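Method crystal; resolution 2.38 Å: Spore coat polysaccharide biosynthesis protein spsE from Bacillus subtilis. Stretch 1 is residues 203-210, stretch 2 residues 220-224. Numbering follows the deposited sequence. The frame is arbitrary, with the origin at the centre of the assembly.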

ATOM      1  N   TYR A 203      19.588  -0.975  -3.794  1.00 62.87           N
ATOM      2  CA  TYR A 203      18.330  -0.667  -4.455  1.00 65.33           C
ATOM      3  C   TYR A 203      17.397   0.259  -3.675  1.00 65.10           C
ATOM      4  O   TYR A 203      16.277   0.533  -4.120  1.00 69.20           O
ATOM      5  CB  TYR A 203      17.603  -1.950  -4.872  1.00 67.59           C
ATOM      6  CG  TYR A 203      18.356  -2.736  -5.918  1.00 76.49           C
ATOM      7  CD1 TYR A 203      18.420  -2.295  -7.252  1.00 82.69           C
ATOM      8  CD2 TYR A 203      19.035  -3.909  -5.575  1.00 82.99           C
ATOM      9  CE1 TYR A 203      19.128  -3.018  -8.216  1.00 80.80           C
ATOM     10  CE2 TYR A 203      19.740  -4.642  -6.531  1.00 82.84           C
ATOM     11  CZ  TYR A 203      19.781  -4.192  -7.842  1.00 79.85           C
ATOM     12  OH  TYR A 203      20.479  -4.921  -8.773  1.00 81.72           O
ATOM     13  N   SER A 204      17.866   0.764  -2.540  1.00 62.91           N
ATOM     14  CA  SER A 204      17.065   1.647  -1.684  1.00 60.83           C
ATOM     15  C   SER A 204      16.635   2.946  -2.369  1.00 60.72           C
ATOM     16  O   SER A 204      15.511   3.413  -2.151  1.00 60.60           O
ATOM     17  CB  SER A 204      17.840   1.992  -0.422  1.00 57.27           C
ATOM     18  OG  SER A 204      18.261   0.808   0.220  1.00 59.18           O
ATOM     19  N   ASN A 205      17.539   3.523  -3.167  1.00 58.20           N
ATOM     20  CA  ASN A 205      17.385   4.857  -3.728  1.00 55.56           C
ATOM     21  C   ASN A 205      16.754   5.860  -2.767  1.00 54.00           C
ATOM     22  O   ASN A 205      15.754   6.485  -3.096  1.00 56.16           O
ATOM     23  CB  ASN A 205      16.601   4.806  -5.042  1.00 49.77           C
ATOM     24  CG  ASN A 205      17.376   4.106  -6.151  1.00 62.91           C
ATOM     25  OD1 ASN A 205      18.436   4.592  -6.639  1.00 54.07           O
ATOM     26  ND2 ASN A 205      16.852   2.962  -6.572  1.00 54.80           N
ATOM     27  N   LEU A 206      17.355   6.034  -1.598  1.00 52.17           N
ATOM     28  CA  LEU A 206      16.818   6.953  -0.580  1.00 50.97           C
ATOM     29  C   LEU A 206      16.796   8.448  -0.954  1.00 51.68           C
ATOM     30  O   LEU A 206      16.051   9.228  -0.345  1.00 48.01           O
ATOM     31  CB  LEU A 206      17.534   6.748   0.758  1.00 49.66           C
ATOM     32  CG  LEU A 206      17.475   5.379   1.437  1.00 55.17           C
ATOM     33  CD1 LEU A 206      17.887   5.494   2.899  1.00 56.17           C
ATOM     34  CD2 LEU A 206      16.072   4.802   1.347  1.00 55.21           C
ATOM     35  N   SER A 207      17.606   8.863  -1.944  1.00 52.23           N
ATOM     36  CA  SER A 207      17.540  10.261  -2.389  1.00 55.43           C
ATOM     37  C   SER A 207      16.136  10.603  -2.934  1.00 56.61           C
ATOM     38  O   SER A 207      15.797  11.763  -3.102  1.00 61.05           O
ATOM     39  CB  SER A 207      18.639  10.599  -3.408  1.00 57.15           C
ATOM     40  OG  SER A 207      18.632   9.643  -4.441  1.00 60.31           O
ATOM     41  N   VAL A 208      15.312   9.587  -3.157  1.00 54.85           N
ATOM     42  CA  VAL A 208      13.957   9.784  -3.587  1.00 53.69           C
ATOM     43  C   VAL A 208      13.095  10.460  -2.530  1.00 58.25           C
ATOM     44  O   VAL A 208      12.159  11.206  -2.860  1.00 59.04           O
ATOM     45  CB  VAL A 208      13.330   8.441  -3.984  1.00 55.28           C
ATOM     46  CG1 VAL A 208      11.790   8.521  -4.043  1.00 59.10           C
ATOM     47  CG2 VAL A 208      13.895   7.965  -5.297  1.00 53.29           C
ATOM     48  N   ILE A 209      13.399  10.198  -1.255  1.00 59.83           N
ATOM     49  CA  ILE A 209      12.610  10.754  -0.162  1.00 57.13           C
ATOM     50  C   ILE A 209      12.584  12.302  -0.134  1.00 55.44           C
ATOM     51  O   ILE A 209      11.490  12.856  -0.236  1.00 55.70           O
ATOM     52  CB  ILE A 209      13.032  10.129   1.198  1.00 59.07           C
ATOM     53  CG1 ILE A 209      12.605   8.654   1.238  1.00 59.05           C
ATOM     54  CG2 ILE A 209      12.439  10.938   2.369  1.00 51.27           C
ATOM     55  CD1 ILE A 209      13.119   7.885   2.484  1.00 59.49           C
ATOM     56  N   PRO A 210      13.732  12.996   0.004  1.00 53.39           N
ATOM     57  CA  PRO A 210      13.755  14.465  -0.186  1.00 54.28           C
ATOM     58  C   PRO A 210      13.206  14.999  -1.499  1.00 54.30           C
ATOM     59  O   PRO A 210      12.552  16.038  -1.489  1.00 58.10           O
ATOM     60  CB  PRO A 210      15.238  14.876   0.022  1.00 51.04           C
ATOM     61  CG  PRO A 210      16.008  13.631   0.043  1.00 50.20           C
ATOM     62  CD  PRO A 210      15.046  12.494   0.459  1.00 52.16           C
ATOM     63  N   VAL A 220       2.938  14.141   3.451  1.00 53.58           N
ATOM     64  CA  VAL A 220       3.929  13.617   4.384  1.00 51.21           C
ATOM     65  C   VAL A 220       4.565  12.418   3.710  1.00 51.06           C
ATOM     66  O   VAL A 220       3.848  11.563   3.207  1.00 53.83           O
ATOM     67  CB  VAL A 220       3.294  13.116   5.727  1.00 52.15           C
ATOM     68  CG1 VAL A 220       4.406  12.729   6.683  1.00 44.59           C
ATOM     69  CG2 VAL A 220       2.395  14.181   6.339  1.00 47.49           C
ATOM     70  N   ILE A 221       5.889  12.320   3.742  1.00 54.08           N
ATOM     71  CA  ILE A 221       6.615  11.272   2.993  1.00 57.17           C
ATOM     72  C   ILE A 221       7.201  10.220   3.937  1.00 53.41           C
ATOM     73  O   ILE A 221       7.866  10.568   4.911  1.00 48.61           O
ATOM     74  CB  ILE A 221       7.766  11.900   2.119  1.00 58.38           C
ATOM     75  CG1 ILE A 221       7.239  12.999   1.189  1.00 61.13           C
ATOM     76  CG2 ILE A 221       8.452  10.848   1.234  1.00 62.98           C
ATOM     77  CD1 ILE A 221       6.555  12.494  -0.004  1.00 46.68           C
ATOM     78  N   GLY A 222       6.961   8.941   3.642  1.00 51.15           N
ATOM     79  CA  GLY A 222       7.638   7.849   4.361  1.00 50.60           C
ATOM     80  C   GLY A 222       8.471   6.895   3.520  1.00 53.92           C
ATOM     81  O   GLY A 222       8.845   7.186   2.334  1.00 56.14           O
ATOM     82  N   PHE A 223       8.796   5.769   4.140  1.00 53.30           N
ATOM     83  CA  PHE A 223       9.582   4.700   3.524  1.00 55.22           C
ATOM     84  C   PHE A 223       9.107   3.331   4.021  1.00 57.31           C
ATOM     85  O   PHE A 223       9.191   3.058   5.216  1.00 53.36           O
ATOM     86  CB  PHE A 223      11.042   4.898   3.923  1.00 53.36           C
ATOM     87  CG  PHE A 223      11.994   3.865   3.378  1.00 56.69           C
ATOM     88  CD1 PHE A 223      12.074   3.613   2.007  1.00 58.05           C
ATOM     89  CD2 PHE A 223      12.884   3.209   4.234  1.00 49.47           C
ATOM     90  CE1 PHE A 223      12.985   2.678   1.483  1.00 60.45           C
ATOM     91  CE2 PHE A 223      13.802   2.262   3.730  1.00 52.95           C
ATOM     92  CZ  PHE A 223      13.864   2.005   2.347  1.00 61.66           C
ATOM     93  N   SER A 224       8.594   2.485   3.122  1.00 58.41           N
ATOM     94  CA  SER A 224       8.398   1.068   3.470  1.00 57.27           C
ATOM     95  C   SER A 224       9.673   0.337   3.105  1.00 56.06           C
ATOM     96  O   SER A 224      10.088   0.342   1.937  1.00 52.61           O
ATOM     97  CB  SER A 224       7.212   0.430   2.764  1.00 56.93           C
ATOM     98  OG  SER A 224       6.109   1.316   2.759  1.00 72.44           O
TER

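Apolar packing between a turn that leads into a helix and a buried strand, in the spore coat polysaccharide biosynthesis protein spsE. At the centre lie Leu 206 and Ile 209 from the first stretch and Ile 221 and Phe 223 from the strand. Leu 206 CD2 sits over one face of the Phe 223 ring, 4.0 Å from the ring centroid and 23° off the normal, a CH-pi contact; its nearest ring atom is Phe 223 CZ, 3.7 Å from Leu 206 CD2. The Leu 206 CA-to-CB bond points sideways, and the side chain (chi1 m, chi2 t) brings its end nearer to the strand.

Ile 209 does the same and has the largest area covered of any residue here. Its extended branch (chi1 m, chi2 t) places Ile 209 CD1 3.9 Å from Phe 223 CB, while Ile 209 CG2 lies 4.1 Å from Ile 221 CG2. One residue thus meets two strand positions, Ile 221 and Phe 223, whose CA-to-CB bonds both point toward the first stretch. Between them, Gly 222 offers only backbone: its O is 4.2 Å from Ile 209 CG1, and a CB there would point away.

Asn 205 to Val 208 form a type I beta turn, and Ile 209 N donates to Leu 206 O at 3.0 Å, tying together the backbones of the two residues that pack on the strand.

At the polar edge, backbone oxygens meet carbon: Ile 209 O lies 3.9 Å from Ile 221 CG2, while the contact of Ser 204 O with Phe 223 CE1 is looser, at 4.5 Å and oblique to the ring. No hydrogen bond crosses between the stretches; Asn 205 OD1 and Ser 207 OG find partners elsewhere in the structure. The two stretches together bury 235 Å², both sides summed, mostly in apolar contact.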